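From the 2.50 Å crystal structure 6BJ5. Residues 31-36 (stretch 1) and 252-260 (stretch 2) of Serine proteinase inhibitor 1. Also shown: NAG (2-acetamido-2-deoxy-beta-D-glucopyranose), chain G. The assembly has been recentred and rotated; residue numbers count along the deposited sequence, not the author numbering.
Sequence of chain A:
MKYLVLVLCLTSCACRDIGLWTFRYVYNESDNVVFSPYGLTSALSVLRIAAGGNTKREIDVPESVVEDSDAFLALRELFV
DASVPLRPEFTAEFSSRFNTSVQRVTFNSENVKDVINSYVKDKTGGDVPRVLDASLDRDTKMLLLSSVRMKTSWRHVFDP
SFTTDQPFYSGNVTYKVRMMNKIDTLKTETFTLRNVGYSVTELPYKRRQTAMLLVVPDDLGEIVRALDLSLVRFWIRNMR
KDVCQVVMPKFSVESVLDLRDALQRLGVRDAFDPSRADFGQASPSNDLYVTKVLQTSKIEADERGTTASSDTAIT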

ATOM      1  N   ASP A  31      11.030  11.548  -5.937  1.00 48.30           N
ATOM      2  CA  ASP A  31      10.135  11.768  -4.816  1.00 45.35           C
ATOM      3  C   ASP A  31      10.114  10.537  -3.918  1.00 43.74           C
ATOM      4  O   ASP A  31      10.687   9.486  -4.231  1.00 52.99           O
ATOM      5  CB  ASP A  31       8.734  12.107  -5.341  1.00 48.32           C
ATOM      6  CG  ASP A  31       7.854  12.754  -4.312  1.00 53.73           C
ATOM      7  OD1 ASP A  31       8.317  12.944  -3.172  1.00 53.13           O
ATOM      8  OD2 ASP A  31       6.701  13.097  -4.659  1.00 57.48           O
ATOM      9  N   ASN A  32       9.437  10.682  -2.791  1.00 25.45           N
ATOM     10  CA  ASN A  32       9.204   9.584  -1.870  1.00 16.10           C
ATOM     11  C   ASN A  32       7.775   9.087  -2.097  1.00 31.52           C
ATOM     12  O   ASN A  32       6.818   9.871  -2.044  1.00 28.95           O
ATOM     13  CB  ASN A  32       9.391  10.044  -0.432  1.00  4.88           C
ATOM     14  CG  ASN A  32      10.824  10.455  -0.104  1.00 20.38           C
ATOM     15  OD1 ASN A  32      11.034  11.233   0.805  1.00 30.44           O
ATOM     16  ND2 ASN A  32      11.793   9.967  -0.850  1.00 23.13           N
ATOM     17  N   VAL A  33       7.628   7.802  -2.382  1.00 33.33           N
ATOM     18  CA  VAL A  33       6.322   7.229  -2.661  1.00 27.87           C
ATOM     19  C   VAL A  33       6.090   6.066  -1.714  1.00 33.98           C
ATOM     20  O   VAL A  33       6.988   5.242  -1.507  1.00 26.91           O
ATOM     21  CB  VAL A  33       6.218   6.761  -4.120  1.00 28.46           C
ATOM     22  CG1 VAL A  33       4.843   6.159  -4.393  1.00 34.12           C
ATOM     23  CG2 VAL A  33       6.523   7.908  -5.060  1.00 25.15           C
ATOM     24  N   VAL A  34       4.895   6.009  -1.135  1.00 29.06           N
ATOM     25  CA  VAL A  34       4.456   4.899  -0.303  1.00 20.35           C
ATOM     26  C   VAL A  34       3.168   4.336  -0.891  1.00 21.95           C
ATOM     27  O   VAL A  34       2.365   5.046  -1.507  1.00 23.01           O
ATOM     28  CB  VAL A  34       4.269   5.325   1.165  1.00 22.89           C
ATOM     29  CG1 VAL A  34       5.584   5.839   1.716  1.00 26.24           C
ATOM     30  CG2 VAL A  34       3.209   6.395   1.267  1.00 30.08           C
ATOM     31  N   PHE A  35       2.964   3.044  -0.697  1.00 24.08           N
ATOM     32  CA  PHE A  35       1.928   2.350  -1.443  1.00 23.80           C
ATOM     33  C   PHE A  35       1.456   1.149  -0.630  1.00 26.79           C
ATOM     34  O   PHE A  35       2.192   0.616   0.208  1.00 17.78           O
ATOM     35  CB  PHE A  35       2.500   1.922  -2.800  1.00 16.94           C
ATOM     36  CG  PHE A  35       1.574   1.138  -3.648  1.00 19.24           C
ATOM     37  CD1 PHE A  35       0.353   1.647  -4.041  1.00 25.23           C
ATOM     38  CD2 PHE A  35       1.925  -0.147  -4.037  1.00 10.48           C
ATOM     39  CE1 PHE A  35      -0.498   0.901  -4.855  1.00 15.27           C
ATOM     40  CE2 PHE A  35       1.104  -0.887  -4.814  1.00 17.75           C
ATOM     41  CZ  PHE A  35      -0.129  -0.356  -5.234  1.00 25.65           C
ATOM     42  N   SER A  36       0.211   0.739  -0.845  1.00 19.71           N
ATOM     43  CA  SER A  36      -0.263  -0.478  -0.206  1.00 15.20           C
ATOM     44  C   SER A  36      -0.741  -1.435  -1.271  1.00 27.91           C
ATOM     45  O   SER A  36      -1.869  -1.284  -1.770  1.00 14.19           O
ATOM     46  CB  SER A  36      -1.383  -0.215   0.780  1.00 12.47           C
ATOM     47  OG  SER A  36      -1.845  -1.472   1.265  1.00 24.19           O
ATOM     48  N   SER A 252       8.743   9.967   7.298  1.00 21.01           N
ATOM     49  CA  SER A 252       7.299  10.166   7.324  1.00 28.36           C
ATOM     50  C   SER A 252       6.910  10.580   5.914  1.00 27.91           C
ATOM     51  O   SER A 252       7.422  11.581   5.411  1.00 35.26           O
ATOM     52  CB  SER A 252       6.915  11.242   8.354  1.00 25.11           C
ATOM     53  OG  SER A 252       5.516  11.441   8.425  1.00 38.74           O
ATOM     54  N   VAL A 253       6.061   9.796   5.252  1.00 26.48           N
ATOM     55  CA  VAL A 253       5.712  10.031   3.854  1.00 22.68           C
ATOM     56  C   VAL A 253       4.215   9.830   3.665  1.00 27.23           C
ATOM     57  O   VAL A 253       3.625   8.881   4.203  1.00 26.71           O
ATOM     58  CB  VAL A 253       6.507   9.113   2.900  1.00 24.66           C
ATOM     59  CG1 VAL A 253       6.054   9.304   1.467  1.00 27.52           C
ATOM     60  CG2 VAL A 253       7.974   9.422   3.008  1.00 22.45           C
ATOM     61  N   GLU A 254       3.601  10.739   2.913  1.00 24.85           N
ATOM     62  CA  GLU A 254       2.220  10.610   2.494  1.00 26.73           C
ATOM     63  C   GLU A 254       2.163  10.743   0.981  1.00 22.74           C
ATOM     64  O   GLU A 254       2.797  11.630   0.396  1.00 23.88           O
ATOM     65  CB  GLU A 254       1.309  11.665   3.145  1.00 41.76           C
ATOM     66  CG  GLU A 254      -0.180  11.472   2.809  1.00 57.31           C
ATOM     67  CD  GLU A 254      -1.094  12.510   3.447  1.00 68.07           C
ATOM     68  OE1 GLU A 254      -1.509  12.299   4.606  1.00 71.12           O
ATOM     69  OE2 GLU A 254      -1.409  13.528   2.789  1.00 72.71           O
ATOM     70  N   SER A 255       1.392   9.858   0.359  1.00 16.64           N
ATOM     71  CA  SER A 255       1.309   9.741  -1.090  1.00 18.44           C
ATOM     72  C   SER A 255      -0.154   9.631  -1.472  1.00 24.13           C
ATOM     73  O   SER A 255      -0.891   8.846  -0.871  1.00 31.86           O
ATOM     74  CB  SER A 255       2.088   8.521  -1.600  1.00  9.71           C
ATOM     75  OG  SER A 255       3.483   8.729  -1.532  1.00 27.22           O
ATOM     76  N   VAL A 256      -0.569  10.414  -2.467  1.00 27.38           N
ATOM     77  CA  VAL A 256      -1.920  10.350  -3.019  1.00 24.82           C
ATOM     78  C   VAL A 256      -1.786   9.931  -4.471  1.00 32.67           C
ATOM     79  O   VAL A 256      -1.347  10.727  -5.312  1.00 35.49           O
ATOM     80  CB  VAL A 256      -2.647  11.685  -2.905  1.00 31.87           C
ATOM     81  CG1 VAL A 256      -3.969  11.602  -3.637  1.00 34.85           C
ATOM     82  CG2 VAL A 256      -2.842  12.038  -1.431  1.00 39.44           C
ATOM     83  N   LEU A 257      -2.206   8.706  -4.777  1.00 36.72           N
ATOM     84  CA  LEU A 257      -1.882   8.047  -6.036  1.00 25.41           C
ATOM     85  C   LEU A 257      -3.145   7.793  -6.830  1.00 24.23           C
ATOM     86  O   LEU A 257      -4.167   7.379  -6.270  1.00 19.15           O
ATOM     87  CB  LEU A 257      -1.176   6.712  -5.797  1.00 19.73           C
ATOM     88  CG  LEU A 257       0.087   6.743  -4.931  1.00 25.23           C
ATOM     89  CD1 LEU A 257       0.647   5.351  -4.703  1.00 15.68           C
ATOM     90  CD2 LEU A 257       1.127   7.659  -5.544  1.00 12.70           C
ATOM     91  N   ASP A 258      -3.065   8.059  -8.135  1.00 33.74           N
ATOM     92  CA  ASP A 258      -4.118   7.727  -9.088  1.00 37.14           C
ATOM     93  C   ASP A 258      -3.705   6.466  -9.828  1.00 30.89           C
ATOM     94  O   ASP A 258      -2.735   6.483 -10.596  1.00 28.87           O
ATOM     95  CB  ASP A 258      -4.355   8.859 -10.081  1.00 47.45           C
ATOM     96  CG  ASP A 258      -5.557   8.611 -10.973  1.00 52.38           C
ATOM     97  OD1 ASP A 258      -5.993   7.446 -11.113  1.00 50.75           O
ATOM     98  OD2 ASP A 258      -6.045   9.596 -11.564  1.00 59.10           O
ATOM     99  N   LEU A 259      -4.460   5.393  -9.633  1.00 24.46           N
ATOM    100  CA  LEU A 259      -4.043   4.089 -10.121  1.00 29.92           C
ATOM    101  C   LEU A 259      -4.759   3.639 -11.384  1.00 34.31           C
ATOM    102  O   LEU A 259      -4.510   2.521 -11.844  1.00 32.82           O
ATOM    103  CB  LEU A 259      -4.249   3.046  -9.018  1.00 14.47           C
ATOM    104  CG  LEU A 259      -3.686   3.423  -7.656  1.00 12.00           C
ATOM    105  CD1 LEU A 259      -4.130   2.353  -6.680  1.00 24.01           C
ATOM    106  CD2 LEU A 259      -2.163   3.456  -7.710  1.00 13.16           C
ATOM    107  N   ARG A 260      -5.609   4.483 -11.975  1.00 33.66           N
ATOM    108  CA  ARG A 260      -6.333   4.074 -13.174  1.00 29.37           C
ATOM    109  C   ARG A 260      -5.373   3.711 -14.288  1.00 30.86           C
ATOM    110  O   ARG A 260      -5.515   2.668 -14.932  1.00 44.08           O
ATOM    111  CB  ARG A 260      -7.281   5.175 -13.633  1.00 33.66           C
ATOM    112  CG  ARG A 260      -7.794   4.980 -15.049  1.00 36.19           C
ATOM    113  CD  ARG A 260      -8.965   5.897 -15.341  1.00 46.63           C
ATOM    114  NE  ARG A 260      -9.445   5.721 -16.705  1.00 54.63           N
ATOM    115  CZ  ARG A 260     -10.694   5.938 -17.097  1.00 51.75           C
ATOM    116  NH1 ARG A 260     -11.604   6.316 -16.216  1.00 52.58           N
ATOM    117  NH2 ARG A 260     -11.034   5.757 -18.368  1.00 53.34           N
TER
HETATM  118  C1  NAG G   1       8.469  12.364  -9.649  1.00 74.83           C
HETATM  119  C2  NAG G   1       7.030  12.531 -10.126  1.00 74.17           C
HETATM  120  C3  NAG G   1       6.571  13.980 -10.029  1.00 83.10           C
HETATM  121  C4  NAG G   1       6.858  14.524  -8.639  1.00 81.56           C
HETATM  122  C5  NAG G   1       8.325  14.319  -8.289  1.00 69.83           C
HETATM  123  C6  NAG G   1       8.629  14.848  -6.892  1.00 57.43           C
HETATM  124  C7  NAG G   1       5.856  12.335 -12.252  1.00 71.97           C
HETATM  125  C8  NAG G   1       6.126  12.431 -13.725  1.00 67.59           C
HETATM  126  N2  NAG G   1       6.908  12.048 -11.491  1.00 71.08           N
HETATM  127  O3  NAG G   1       5.165  14.061 -10.288  1.00 91.13           O
HETATM  128  O4  NAG G   1       6.546  15.920  -8.597  1.00 87.73           O
HETATM  129  O5  NAG G   1       8.655  12.931  -8.351  1.00 70.74           O
HETATM  130  O6  NAG G   1       8.193  16.208  -6.791  1.00 44.49           O
HETATM  131  O7  NAG G   1       4.743  12.511 -11.784  1.00 77.59           O

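Two strands that cross obliquely, rather than pairing edge to edge, rely largely on side chains, and the packing of residues 31-36 against residues 252-260 illustrates the principle. The N-to-C directions of strands 33-35 and 252-258 differ by 71°, and a single hydrogen bond joins the stretches, which bury 377 Å² between them, both sides summed.

Asp 31 stays clear of the second stretch; its OD1 instead accepts from Asn 32 N at 2.6 Å, a bond local to the loop before the strand. Asn 32 then points its CB toward the partner, 3.8 Å from Val 253 CG2. The CB of Val 33 points away, yet its backbone lies close to the crossing, with CA 3.4 Å from Ser 255 OG, and its CG1 still reaches Leu 257 CD2 at 4.2 Å.

Val 34, buried like Val 33 and Phe 35, is the centre of the contact. Its N donates to Ser 255 OG at 3.1 Å, nearly straight at 162°, so a small polar side chain turned toward stretch 1 gives a buried residue's amide an acceptor where the strands cross. Its CG1 meets Val 253 CG1 at 3.5 Å, a snug fit between compact branched residues.

Phe 35 starts out sideways, but its t rotamer brings the ring nearer: CD1 lies 3.8 Å from Leu 257 CD1 and CE1 4.2 Å from Leu 259 CD2, both oblique to the ring. The long apolar leucine side chains suit contact with it. Ser 36, beyond reach of the partner, caps the following helix.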